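Local atomic coordinates of extracellular ligand-binding receptor (Sphaerobacter thermophilus, PDB entry 4ZPJ), a protein that probably binds a small-molecule ligand outside the cell membrane and hands it to an ABC transporter, and carries zinc ions in the crystal. Residues Arg113-Arg118 with His122-Ile127; Glu132-Arg137 with Ala152-Leu157; Asp138-Ala143 with Pro166-Val171; Pro146-Asn151 with Gly345-Glu350; Leu157-Ala162 with Ser172-Gln177. All blocks are in the same frame, centred on the assembly; numbering follows the deposited sequence.

Contact 1 of 5, residues Arg113-Arg118 with His122-Ile127; sequences RQLIER and HLIAGI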
# COMPACT_ATOMS: atom_id res chain seq x y z
N ARG A 113 -7.34 -9.89 20.70
CA ARG A 113 -7.62 -10.97 21.64
C ARG A 113 -9.08 -11.37 21.64
O ARG A 113 -9.39 -12.54 21.68
CB ARG A 113 -7.20 -10.62 23.07
CG ARG A 113 -5.71 -10.83 23.28
CD ARG A 113 -5.34 -11.11 24.75
NE ARG A 113 -4.12 -11.94 24.81
CZ ARG A 113 -2.86 -11.49 24.83
NH1 ARG A 113 -2.57 -10.19 24.83
NH2 ARG A 113 -1.85 -12.36 24.88
N GLN A 114 -9.97 -10.39 21.57
CA GLN A 114 -11.41 -10.65 21.48
C GLN A 114 -11.84 -11.47 20.22
O GLN A 114 -12.59 -12.41 20.33
CB GLN A 114 -12.15 -9.32 21.57
CG GLN A 114 -13.59 -9.34 21.12
CD GLN A 114 -14.12 -7.95 20.79
OE1 GLN A 114 -13.86 -6.96 21.52
NE2 GLN A 114 -14.90 -7.86 19.71
N LEU A 115 -11.33 -11.12 19.05
CA LEU A 115 -11.73 -11.80 17.83
C LEU A 115 -11.29 -13.25 17.87
O LEU A 115 -12.02 -14.13 17.43
CB LEU A 115 -11.09 -11.15 16.60
CG LEU A 115 -11.47 -9.73 16.23
CD1 LEU A 115 -10.43 -9.21 15.22
CD2 LEU A 115 -12.88 -9.69 15.65
N ILE A 116 -10.08 -13.49 18.38
CA ILE A 116 -9.59 -14.83 18.58
C ILE A 116 -10.39 -15.57 19.67
O ILE A 116 -10.95 -16.61 19.39
CB ILE A 116 -8.13 -14.82 19.05
CG1 ILE A 116 -7.19 -14.23 18.00
CG2 ILE A 116 -7.72 -16.23 19.49
CD1 ILE A 116 -5.74 -14.24 18.42
N GLU A 117 -10.38 -15.05 20.90
CA GLU A 117 -10.93 -15.74 22.10
C GLU A 117 -12.47 -15.74 22.17
O GLU A 117 -13.08 -16.78 22.37
CB GLU A 117 -10.41 -15.11 23.41
CG GLU A 117 -8.89 -15.04 23.62
CD GLU A 117 -8.51 -14.32 24.95
OE1 GLU A 117 -9.29 -13.46 25.47
OE2 GLU A 117 -7.43 -14.62 25.51
N ARG A 118 -13.09 -14.57 22.05
CA ARG A 118 -14.56 -14.42 22.10
C ARG A 118 -15.22 -14.88 20.80
O ARG A 118 -16.07 -15.75 20.77
CB ARG A 118 -14.95 -12.94 22.36
CG ARG A 118 -16.46 -12.64 22.59
CD ARG A 118 -16.85 -11.12 22.61
NE ARG A 118 -17.04 -10.48 21.27
CZ ARG A 118 -18.05 -10.75 20.41
NH1 ARG A 118 -18.13 -10.13 19.24
NH2 ARG A 118 -19.00 -11.64 20.71
N HIS A 122 -11.81 -17.69 12.26
CA HIS A 122 -10.93 -18.66 11.63
C HIS A 122 -9.79 -17.99 10.86
O HIS A 122 -8.86 -18.66 10.44
CB HIS A 122 -11.77 -19.51 10.69
CG HIS A 122 -12.89 -20.24 11.38
ND1 HIS A 122 -14.19 -20.22 10.91
CD2 HIS A 122 -12.91 -20.97 12.52
CE1 HIS A 122 -14.96 -20.94 11.71
NE2 HIS A 122 -14.21 -21.40 12.70
N LEU A 123 -9.88 -16.67 10.69
CA LEU A 123 -8.98 -15.90 9.88
C LEU A 123 -9.11 -14.41 10.27
O LEU A 123 -10.20 -13.95 10.56
CB LEU A 123 -9.34 -16.11 8.39
CG LEU A 123 -8.44 -15.33 7.43
CD1 LEU A 123 -8.20 -16.05 6.11
CD2 LEU A 123 -9.03 -13.96 7.17
N ILE A 124 -8.01 -13.66 10.23
CA ILE A 124 -8.05 -12.21 10.47
C ILE A 124 -7.48 -11.47 9.29
O ILE A 124 -6.43 -11.85 8.78
CB ILE A 124 -7.31 -11.85 11.76
CG1 ILE A 124 -8.24 -12.06 12.98
CG2 ILE A 124 -6.86 -10.39 11.81
CD1 ILE A 124 -7.52 -11.90 14.28
N ALA A 125 -8.16 -10.40 8.87
CA ALA A 125 -7.68 -9.54 7.78
C ALA A 125 -7.57 -8.13 8.32
O ALA A 125 -8.30 -7.76 9.24
CB ALA A 125 -8.64 -9.56 6.59
N GLY A 126 -6.66 -7.36 7.76
CA GLY A 126 -6.59 -5.95 8.08
C GLY A 126 -5.23 -5.52 8.58
O GLY A 126 -4.18 -5.80 7.92
N ILE A 127 -5.27 -4.81 9.72
CA ILE A 127 -4.14 -4.20 10.40
C ILE A 127 -3.61 -2.96 9.69
O ILE A 127 -2.82 -3.02 8.70
CB ILE A 127 -3.01 -5.17 10.65
CG1 ILE A 127 -3.56 -6.47 11.25
CG2 ILE A 127 -1.99 -4.46 11.54
CD1 ILE A 127 -2.49 -7.46 11.65

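Contact 2 of 5, residues Glu132-Arg137 with Ala152-Leu157; sequences EAAAVR and AGLQAL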
# COMPACT_ATOMS: atom_id res chain seq x y z
N GLU A 132 0.59 -1.03 15.27
CA GLU A 132 -0.44 -1.99 15.69
C GLU A 132 0.00 -3.43 15.32
O GLU A 132 -0.13 -4.35 16.10
CB GLU A 132 -1.79 -1.68 15.03
CG GLU A 132 -2.61 -0.57 15.67
CD GLU A 132 -3.75 -0.10 14.77
OE1 GLU A 132 -3.72 -0.26 13.49
OE2 GLU A 132 -4.69 0.47 15.37
N ALA A 133 0.57 -3.58 14.13
CA ALA A 133 1.11 -4.89 13.67
C ALA A 133 2.17 -5.48 14.61
O ALA A 133 2.11 -6.67 14.96
CB ALA A 133 1.72 -4.75 12.29
N ALA A 134 3.15 -4.65 14.96
CA ALA A 134 4.20 -5.06 15.86
C ALA A 134 3.62 -5.46 17.24
O ALA A 134 4.03 -6.46 17.85
CB ALA A 134 5.25 -3.94 16.02
N ALA A 135 2.65 -4.69 17.72
CA ALA A 135 2.05 -5.03 19.02
C ALA A 135 1.19 -6.31 18.97
O ALA A 135 1.08 -6.97 19.97
CB ALA A 135 1.27 -3.84 19.57
N VAL A 136 0.63 -6.73 17.85
CA VAL A 136 -0.23 -7.97 17.88
C VAL A 136 0.41 -9.25 17.24
O VAL A 136 -0.13 -10.38 17.32
CB VAL A 136 -1.59 -7.69 17.22
CG1 VAL A 136 -2.30 -6.57 17.92
CG2 VAL A 136 -1.45 -7.36 15.71
N ARG A 137 1.58 -9.07 16.64
CA ARG A 137 2.24 -10.17 15.90
C ARG A 137 2.37 -11.44 16.70
O ARG A 137 1.92 -12.52 16.26
CB ARG A 137 3.62 -9.72 15.42
CG ARG A 137 4.34 -10.74 14.54
CD ARG A 137 5.37 -11.47 15.38
NE ARG A 137 6.02 -12.50 14.60
CZ ARG A 137 6.42 -13.68 15.08
NH1 ARG A 137 7.00 -14.55 14.25
NH2 ARG A 137 6.24 -13.99 16.36
N ALA A 152 -0.55 -2.07 6.91
CA ALA A 152 0.70 -1.98 7.65
C ALA A 152 1.95 -2.45 6.87
O ALA A 152 2.14 -3.64 6.67
CB ALA A 152 0.59 -2.78 8.94
N GLY A 153 2.79 -1.51 6.46
CA GLY A 153 3.86 -1.81 5.49
C GLY A 153 5.20 -2.08 6.17
O GLY A 153 6.23 -2.31 5.49
N LEU A 154 5.19 -2.04 7.49
CA LEU A 154 6.35 -2.44 8.34
C LEU A 154 7.28 -3.49 7.69
O LEU A 154 6.90 -4.66 7.53
CB LEU A 154 5.84 -2.99 9.69
CG LEU A 154 6.92 -3.29 10.73
CD1 LEU A 154 7.64 -2.01 11.13
CD2 LEU A 154 6.36 -3.99 11.98
N GLN A 155 8.48 -3.10 7.35
CA GLN A 155 9.32 -3.95 6.52
C GLN A 155 9.62 -5.28 7.17
O GLN A 155 9.51 -6.32 6.54
CB GLN A 155 10.62 -3.26 6.14
CG GLN A 155 10.55 -2.41 4.86
CD GLN A 155 11.87 -1.67 4.61
OE1 GLN A 155 12.77 -1.73 5.45
NE2 GLN A 155 11.98 -0.94 3.48
N ALA A 156 10.01 -5.23 8.43
CA ALA A 156 10.34 -6.43 9.18
C ALA A 156 9.26 -7.52 9.11
O ALA A 156 9.57 -8.71 9.18
CB ALA A 156 10.66 -6.08 10.62
N LEU A 157 7.99 -7.16 8.99
CA LEU A 157 6.98 -8.19 9.13
C LEU A 157 7.16 -9.33 8.14
O LEU A 157 6.84 -10.46 8.46
CB LEU A 157 5.58 -7.60 9.00
CG LEU A 157 4.42 -8.48 9.43
CD1 LEU A 157 4.52 -8.72 10.94
CD2 LEU A 157 3.11 -7.80 9.03

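Contact 3 of 5, residues Asp138-Ala143 with Pro166-Val171; sequences DILVQA and PYLFRV. With ZN (zinc ion), chain M.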
# COMPACT_ATOMS: atom_id res chain seq x y z
N ASP A 138 3.01 -11.32 17.86
CA ASP A 138 3.17 -12.45 18.77
C ASP A 138 1.83 -13.09 19.16
O ASP A 138 1.73 -14.31 19.21
CB ASP A 138 4.04 -12.06 20.00
CG ASP A 138 5.56 -12.10 19.70
OD1 ASP A 138 5.92 -12.35 18.54
OD2 ASP A 138 6.42 -11.90 20.58
N ILE A 139 0.79 -12.29 19.37
CA ILE A 139 -0.54 -12.85 19.69
C ILE A 139 -1.07 -13.69 18.53
O ILE A 139 -1.52 -14.80 18.69
CB ILE A 139 -1.55 -11.74 20.07
CG1 ILE A 139 -1.24 -11.20 21.50
CG2 ILE A 139 -2.97 -12.26 20.05
CD1 ILE A 139 -1.58 -9.74 21.70
N LEU A 140 -1.00 -13.14 17.33
CA LEU A 140 -1.49 -13.86 16.19
C LEU A 140 -0.73 -15.17 16.01
O LEU A 140 -1.34 -16.21 15.80
CB LEU A 140 -1.42 -13.00 14.96
CG LEU A 140 -2.29 -11.73 14.97
CD1 LEU A 140 -1.95 -10.94 13.73
CD2 LEU A 140 -3.77 -12.07 14.98
N VAL A 141 0.59 -15.12 16.16
CA VAL A 141 1.42 -16.32 15.92
C VAL A 141 1.21 -17.35 17.00
O VAL A 141 0.99 -18.54 16.71
CB VAL A 141 2.93 -15.99 15.78
CG1 VAL A 141 3.77 -17.28 15.72
CG2 VAL A 141 3.14 -15.13 14.53
N GLN A 142 1.20 -16.90 18.25
CA GLN A 142 0.96 -17.82 19.35
C GLN A 142 -0.38 -18.48 19.18
O GLN A 142 -0.54 -19.66 19.44
CB GLN A 142 1.02 -17.12 20.70
CG GLN A 142 1.18 -18.11 21.86
CD GLN A 142 0.71 -17.57 23.21
OE1 GLN A 142 1.40 -17.68 24.23
NE2 GLN A 142 -0.50 -17.00 23.23
N ALA A 143 -1.37 -17.73 18.73
CA ALA A 143 -2.69 -18.31 18.50
C ALA A 143 -2.82 -19.14 17.18
O ALA A 143 -3.85 -19.73 16.91
CB ALA A 143 -3.75 -17.22 18.56
N PRO A 166 4.58 -18.49 9.05
CA PRO A 166 3.63 -19.07 8.06
C PRO A 166 2.18 -18.64 8.28
O PRO A 166 1.38 -18.73 7.36
CB PRO A 166 3.75 -20.56 8.25
CG PRO A 166 4.70 -20.80 9.39
CD PRO A 166 5.25 -19.49 9.89
N TYR A 167 1.84 -18.15 9.46
CA TYR A 167 0.51 -17.62 9.68
C TYR A 167 0.30 -16.19 9.14
O TYR A 167 -0.83 -15.79 8.97
CB TYR A 167 0.12 -17.72 11.17
CG TYR A 167 0.09 -19.14 11.63
CD1 TYR A 167 -0.99 -19.95 11.33
CD2 TYR A 167 1.12 -19.68 12.38
CE1 TYR A 167 -1.01 -21.28 11.72
CE2 TYR A 167 1.10 -21.01 12.78
CZ TYR A 167 0.05 -21.80 12.43
OH TYR A 167 0.01 -23.12 12.83
N LEU A 168 1.38 -15.46 8.80
CA LEU A 168 1.28 -14.06 8.34
C LEU A 168 1.50 -13.90 6.84
O LEU A 168 2.50 -14.34 6.31
CB LEU A 168 2.29 -13.18 9.06
CG LEU A 168 2.25 -13.31 10.59
CD1 LEU A 168 3.36 -12.49 11.25
CD2 LEU A 168 0.90 -12.91 11.12
N PHE A 169 0.54 -13.28 6.19
CA PHE A 169 0.59 -12.94 4.79
C PHE A 169 0.39 -11.46 4.67
O PHE A 169 -0.37 -10.87 5.45
CB PHE A 169 -0.55 -13.65 4.02
CG PHE A 169 -0.47 -15.15 4.05
CD1 PHE A 169 -0.92 -15.87 5.16
CD2 PHE A 169 -0.01 -15.83 2.98
CE1 PHE A 169 -0.84 -17.27 5.20
CE2 PHE A 169 0.04 -17.25 2.97
CZ PHE A 169 -0.38 -17.96 4.08
N ARG A 170 0.99 -10.86 3.67
CA ARG A 170 0.77 -9.45 3.41
C ARG A 170 0.42 -9.21 1.98
O ARG A 170 1.13 -9.68 1.09
CB ARG A 170 2.01 -8.65 3.83
CG ARG A 170 1.87 -7.18 3.57
CD ARG A 170 2.55 -6.36 4.66
NE ARG A 170 3.96 -6.47 4.55
CZ ARG A 170 4.85 -5.99 5.41
NH1 ARG A 170 4.48 -5.31 6.51
NH2 ARG A 170 6.14 -6.14 5.15
N VAL A 171 -0.68 -8.49 1.73
CA VAL A 171 -1.15 -8.30 0.34
C VAL A 171 -0.97 -6.85 -0.12
O VAL A 171 -1.31 -6.51 -1.27
CB VAL A 171 -2.62 -8.69 0.14
CG1 VAL A 171 -2.85 -10.16 0.43
CG2 VAL A 171 -3.52 -7.84 1.00
ZN ZN M . 8.09 -10.78 19.70
O HOH W 1 8.83 -11.31 21.72
O HOH W 2 7.37 -9.24 17.82

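Contact 4 of 5, residues Pro146-Asn151 with Gly345-Glu350; sequences PTIVTN and GRVIAE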
# COMPACT_ATOMS: atom_id res chain seq x y z
N PRO A 146 -4.33 -17.55 10.99
CA PRO A 146 -4.03 -17.04 9.67
C PRO A 146 -4.45 -15.61 9.55
O PRO A 146 -5.55 -15.23 9.97
CB PRO A 146 -4.84 -17.97 8.74
CG PRO A 146 -5.06 -19.20 9.56
CD PRO A 146 -5.31 -18.64 10.93
N THR A 147 -3.56 -14.79 9.03
CA THR A 147 -3.72 -13.34 9.10
C THR A 147 -3.35 -12.74 7.76
O THR A 147 -2.32 -13.08 7.21
CB THR A 147 -2.79 -12.77 10.18
OG1 THR A 147 -3.13 -13.35 11.45
CG2 THR A 147 -2.93 -11.30 10.24
N ILE A 148 -4.21 -11.88 7.22
CA ILE A 148 -3.98 -11.23 5.93
C ILE A 148 -3.82 -9.72 6.20
O ILE A 148 -4.80 -9.03 6.48
CB ILE A 148 -5.18 -11.36 4.96
CG1 ILE A 148 -5.74 -12.76 4.86
CG2 ILE A 148 -4.81 -10.90 3.57
CD1 ILE A 148 -4.91 -13.75 4.19
N VAL A 149 -2.60 -9.22 6.11
CA VAL A 149 -2.35 -7.81 6.33
C VAL A 149 -2.64 -6.98 5.10
O VAL A 149 -2.04 -7.20 4.03
CB VAL A 149 -0.92 -7.58 6.76
CG1 VAL A 149 -0.64 -6.09 6.91
CG2 VAL A 149 -0.73 -8.28 8.09
N THR A 150 -3.56 -6.02 5.24
CA THR A 150 -4.01 -5.25 4.08
C THR A 150 -3.37 -3.86 4.01
O THR A 150 -3.54 -3.15 3.01
CB THR A 150 -5.54 -5.14 4.06
OG1 THR A 150 -6.01 -4.58 5.31
CG2 THR A 150 -6.17 -6.53 3.92
N ASN A 151 -2.64 -3.45 5.04
CA ASN A 151 -2.00 -2.13 4.96
C ASN A 151 -0.65 -2.08 5.58
O ASN A 151 0.30 -2.08 4.86
CB ASN A 151 -2.91 -1.02 5.51
CG ASN A 151 -2.38 0.36 5.19
OD1 ASN A 151 -2.30 0.77 3.99
ND2 ASN A 151 -1.88 1.01 6.19
N GLY A 345 -9.56 -9.45 -0.09
CA GLY A 345 -10.79 -10.19 -0.17
C GLY A 345 -10.76 -11.26 -1.23
O GLY A 345 -11.39 -12.31 -1.03
N ARG A 346 -10.03 -10.99 -2.32
CA ARG A 346 -9.90 -11.94 -3.43
C ARG A 346 -9.03 -13.11 -3.01
O ARG A 346 -9.33 -14.25 -3.29
CB ARG A 346 -9.23 -11.31 -4.66
CG ARG A 346 -10.12 -10.75 -5.72
CD ARG A 346 -11.14 -11.72 -6.33
NE ARG A 346 -10.61 -12.75 -7.21
CZ ARG A 346 -10.17 -12.53 -8.44
NH1 ARG A 346 -10.16 -11.31 -8.97
NH2 ARG A 346 -9.73 -13.54 -9.15
N VAL A 347 -7.94 -12.81 -2.33
CA VAL A 347 -7.11 -13.85 -1.76
C VAL A 347 -7.98 -14.78 -0.89
O VAL A 347 -7.90 -16.00 -1.00
CB VAL A 347 -6.01 -13.24 -0.90
CG1 VAL A 347 -5.41 -14.27 0.02
CG2 VAL A 347 -4.94 -12.58 -1.77
N ILE A 348 -8.82 -14.19 -0.04
CA ILE A 348 -9.56 -14.97 0.93
C ILE A 348 -10.51 -15.80 0.16
O ILE A 348 -10.61 -16.99 0.38
CB ILE A 348 -10.31 -14.07 1.91
CG1 ILE A 348 -9.32 -13.49 2.90
CG2 ILE A 348 -11.36 -14.86 2.63
CD1 ILE A 348 -9.84 -12.34 3.67
N ALA A 349 -11.16 -15.17 -0.81
CA ALA A 349 -12.15 -15.84 -1.65
C ALA A 349 -11.56 -16.98 -2.46
O ALA A 349 -12.18 -18.02 -2.59
CB ALA A 349 -12.85 -14.85 -2.57
N GLU A 350 -10.36 -16.80 -3.00
CA GLU A 350 -9.71 -17.83 -3.78
C GLU A 350 -9.28 -18.96 -2.87
O GLU A 350 -9.40 -20.14 -3.23
CB GLU A 350 -8.49 -17.28 -4.51
CG GLU A 350 -8.86 -16.20 -5.49
CD GLU A 350 -9.20 -16.72 -6.89
OE1 GLU A 350 -8.58 -17.69 -7.36
OE2 GLU A 350 -10.07 -16.13 -7.54

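Contact 5 of 5, residues Leu157-Ala162 with Ser172-Gln177; sequences LTRDPA and SFANGQ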
# COMPACT_ATOMS: atom_id res chain seq x y z
N LEU A 157 7.99 -7.16 8.99
CA LEU A 157 6.98 -8.19 9.13
C LEU A 157 7.16 -9.33 8.14
O LEU A 157 6.84 -10.46 8.46
CB LEU A 157 5.58 -7.60 9.00
CG LEU A 157 4.42 -8.48 9.43
CD1 LEU A 157 4.52 -8.72 10.94
CD2 LEU A 157 3.11 -7.80 9.03
N THR A 158 7.68 -9.04 6.95
CA THR A 158 7.95 -10.08 5.96
C THR A 158 9.45 -10.26 5.64
O THR A 158 9.88 -11.34 5.20
CB THR A 158 7.16 -9.85 4.61
OG1 THR A 158 7.41 -8.54 4.03
CG2 THR A 158 5.66 -10.03 4.81
N ARG A 159 10.24 -9.22 5.84
CA ARG A 159 11.64 -9.26 5.46
C ARG A 159 12.59 -9.79 6.52
O ARG A 159 13.66 -10.31 6.21
CB ARG A 159 12.04 -7.86 5.01
CG ARG A 159 11.44 -7.51 3.67
CD ARG A 159 11.37 -6.03 3.39
NE ARG A 159 12.66 -5.40 3.51
CZ ARG A 159 13.57 -5.35 2.54
NH1 ARG A 159 14.71 -4.75 2.78
NH2 ARG A 159 13.35 -5.91 1.35
N ASP A 160 12.23 -9.65 7.78
CA ASP A 160 13.02 -10.16 8.88
C ASP A 160 12.58 -11.59 9.13
O ASP A 160 11.45 -11.80 9.53
CB ASP A 160 12.81 -9.30 10.15
CG ASP A 160 13.71 -9.71 11.32
OD1 ASP A 160 14.30 -10.84 11.33
OD2 ASP A 160 13.82 -8.92 12.28
N PRO A 161 13.49 -12.56 8.95
CA PRO A 161 13.12 -13.95 9.18
C PRO A 161 12.61 -14.21 10.61
O PRO A 161 11.88 -15.16 10.79
CB PRO A 161 14.42 -14.75 8.91
CG PRO A 161 15.33 -13.82 8.17
CD PRO A 161 14.91 -12.42 8.55
N ALA A 162 12.95 -13.38 11.60
CA ALA A 162 12.44 -13.63 12.97
C ALA A 162 11.02 -13.12 13.24
O ALA A 162 10.39 -13.59 14.17
CB ALA A 162 13.38 -13.07 14.03
N SER A 172 -0.50 -5.98 0.77
CA SER A 172 -0.29 -4.58 0.38
C SER A 172 1.16 -4.32 -0.15
O SER A 172 1.44 -4.28 -1.38
CB SER A 172 -0.63 -3.70 1.58
OG SER A 172 0.11 -4.09 2.71
N PHE A 173 2.10 -4.20 0.75
CA PHE A 173 3.46 -3.90 0.34
C PHE A 173 4.29 -3.97 1.58
O PHE A 173 3.76 -3.86 2.69
CB PHE A 173 3.58 -2.47 -0.27
CG PHE A 173 2.84 -1.43 0.50
CD1 PHE A 173 3.44 -0.79 1.57
CD2 PHE A 173 1.54 -1.10 0.19
CE1 PHE A 173 2.76 0.16 2.33
CE2 PHE A 173 0.84 -0.16 0.95
CZ PHE A 173 1.46 0.47 2.01
N ALA A 174 5.59 -4.22 1.43
CA ALA A 174 6.50 -3.73 2.48
C ALA A 174 6.82 -2.27 2.11
O ALA A 174 6.97 -1.97 0.91
CB ALA A 174 7.76 -4.57 2.51
N ASN A 175 6.91 -1.37 3.08
CA ASN A 175 7.22 0.03 2.77
C ASN A 175 8.36 0.17 1.78
O ASN A 175 9.40 -0.45 1.94
CB ASN A 175 7.66 0.78 4.03
CG ASN A 175 6.53 1.01 4.97
OD1 ASN A 175 5.45 1.27 4.53
ND2 ASN A 175 6.75 0.81 6.22
N GLY A 176 8.14 1.01 0.80
CA GLY A 176 9.08 1.23 -0.26
C GLY A 176 8.90 0.38 -1.52
O GLY A 176 9.53 0.65 -2.57
N GLN A 177 8.07 -0.64 -1.46
CA GLN A 177 8.04 -1.66 -2.54
C GLN A 177 7.46 -1.10 -3.85
O GLN A 177 7.85 -1.55 -4.90
CB GLN A 177 7.25 -2.90 -2.06
CG GLN A 177 7.10 -4.05 -3.05
CD GLN A 177 6.39 -5.28 -2.48
OE1 GLN A 177 6.02 -5.29 -1.35
NE2 GLN A 177 6.22 -6.33 -3.32

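Contact 1 of 5, residues Arg113-Arg118 with His122-Ile127
Leu-115 and Ile-116 of helix 105-117 meet Ile-124 of strand 123-126, and the contact across the two segments is entirely apolar. The methyl at the end of Ile-124 does the touching: its CD1 lies 4.1 Å from CD1 of Leu-115 and, less closely, 4.4 Å from CG1 of Ile-116. Two consecutive helical residues thus share one methyl group. In Ile-124 chi2 is extended (172°), which carries CD1 away from the strand toward the helix; the CA atoms of Leu-115 and Ile-124 remain 8.2 Å apart. Leu-115 comes at it with one branch tip, the two side chains lying at a slant to each other.

Polar contacts are left to the main chain and to atoms beyond the segments. The helix is held inside by Glu-117 N to Arg-113 O, at 2.8 Å, and a backbone bond between Leu-115 and Val-121 folds the connecting turn against it. Ile-124 is itself fixed by backbone bonds to Ile-148 of strand 147-149 and to Pro-146 just before it.

The helix links strand 92-100 to strand 123-126, with strand 55-61 lying between them in the parallel part of the sheet, a beta-alpha-beta crossover of the Rossmann-like kind. Leu-115 also rests on Ile-97 and on the zinc ligand Glu-99 of strand 92-100, while Ile-116 and Ile-124 reach helix 130-142 through Ile-139 and Leu-140.

Contact 2 of 5, residues Glu132-Arg137 with Ala152-Leu157
Ala-133 and Ala-152 meet methyl to methyl, CB to CB at 4.0 Å, where helix 130-142 comes up against the loop that follows strand 147-149. The small side chains allow a close backbone approach, with the CA atoms of Ala-133 and Ala-152 6.7 Å apart. A second apolar pair lies beside the first: CD2 of Leu-154 reaches CB of Ala-134 at 4.2 Å, toward the more exposed margin.

The third contact uses the aliphatic part of a charged residue. Leu-157, with CG anti to its backbone N (chi1 -167°), brings its CD1 methyl to 4.1 Å from CG of Arg-137. The arginine chain bends sharply at chi2 (-101°), and its polar end turns elsewhere: NE donates to the carbonyl of Met-163 and NH1 to that of Arg-164. These two bonds hold the guanidinium, while the CG methylene, nearer the backbone, is the part that meets the leucine.

From strand 168-170, Arg-170 NH1 donates to the carbonyls of Ala-152 and Leu-154. Leu-157 also packs on Leu-168 of that strand, while Val-136 on the helix turns to helix 105-117, touching Ala-108 and Thr-112.

Contact 3 of 5, residues Asp138-Ala143 with Pro166-Val171
Besides packing Leu-140 and Val-141 against Leu-168, segment 138-143 carries a zinc ion on its first residue. Asp-138 OD2 binds the metal at 2.2 Å, and two waters join it at 2.2 Å and 2.5 Å from the zinc. The other carboxylate oxygen, Asp-138 OD1, at 2.9 Å from the zinc is too far for a metal bond; it is hydrogen-bonded instead to NH2 of Arg-137, a neighbour that would fix the rotation of the carboxylate. The helix is kinked here, since the backbone N atoms of Asp-138 and Ile-139 lack bonds to the preceding turn.

This is helix 130-142 lying over strand 168-170, the outermost strand of the parallel part of the sheet, in an alpha/beta lobe of the periplasmic binding protein fold. Leu-168 divides its two methyls between two helical residues: CD2 meets CD1 of Leu-140 at 4.3 Å, and CD1 meets CG2 of Val-141 at 4.2 Å. Tyr-167, just before the strand, brings CD2 of its ring obliquely to the carbonyl O of Val-141, at 4.5 Å. Thr-147 of the adjoining strand touches both leucines, and Val-141 also leans on Ser-165.

Contact 4 of 5, residues Pro146-Asn151 with Gly345-Glu350
Ile-148 carries this contact from the strand side, with Val-347 and Ile-348 of helix 336-354 sharing the other side about equally. The isoleucine lies in the middle of strand 147-149 and points toward the helix. Its CG1 sits beside the backbone N (chi1 -47°) and its chain folds back at chi2 (-70°), which gives two different atoms a partner each. CG1 lies 4.1 Å from CG1 of Ile-348, and the methyl CD1 of Ile-148 lies 4.2 Å from CG1 of Val-347.

Val-347 points toward the strand. Ile-348 leaves the helix more along its flank, but its chain is extended and its CG1 still comes alongside Ile-148, the two side chains slanting across one another. The CA atoms of Ile-148 and Ile-348 stay 8.4 Å apart. Leu-369 of helix 362-371 and Val-171 each touch both Ile-148 and Val-347. Helix 336-354 thus packs on the parallel sheet of an alpha/beta lobe of the periplasmic binding protein fold, on the face away from helices 105-117 and 130-142.

Arg-346 and Glu-350 take no part in the contact and pair with each other as a salt bridge, Arg-346 NH2 to Glu-350 OE2 at 3.1 Å. Three buried aliphatic side chains without a polar atom among them imply that helix and sheet are joined here by hydrophobic burial, across a chain separation of nearly two hundred residues.

Contact 5 of 5, residues Leu157-Ala162 with Ser172-Gln177
With CG beside the backbone N (chi1 -72°) and chi2 extended, Arg-159 lays its CD methylene 4.0 Å from CB of Ala-174; a bend at chi3 (55°) then turns the guanidinium aside. There NH2 donates to the carbonyl of Asp-420 and NH1 to that of Phe-423, so the charged end is tied to the C-terminal tail while the aliphatic part does the packing. Thr-158 adds a looser touch, its OG1 lying 4.3 Å from CB of the same Ala-174; that hydroxyl is bonded to Asp-420 OD2 and to NH2 of Arg-170.

Ala-174 opens a type II beta turn ending at Gln-177, with Gly-176 at the position of positive phi. The turn belongs to the loop that leaves strand 168-170 of the first sheet for helix 180-188 and the second sheet, which makes it a crossing between lobes of the periplasmic binding protein fold. Gln-177 N bonds to Ala-174 O at 2.9 Å, and Ala-174 N returns a bond to Gln-177 OE1 at 3.0 Å, received in the carbonyl plane. In segment 157-162, past the helix end, Asp-160 OD1 accepts from Ala-162 N at 2.9 Å, forming an Asx turn, with the donor standing above the carboxylate plane.

Overall arrangement
From the N terminus, contact 1 closes the short turn between helix 105-117 and strand 123-126 before any other begins. Contacts 2 and 3 both start on helix 130-142 and cross, reaching helix 156-159 and strand 168-170 respectively. Contact 4 leaves from strand 147-149, crosses both of these, and spans the second lobe's sheet to return on helix 336-354. Contact 5 lies wholly within that long excursion; it crosses contact 3 and follows contact 2, with which it shares Leu-157. Strands 123-126, 147-149 and 168-170 are neighbours in one sheet: contacts 1 and 3 dress one face, contact 4 the other; contact 2 ties in the loop after strand 147-149, contact 5 the loop toward the second sheet.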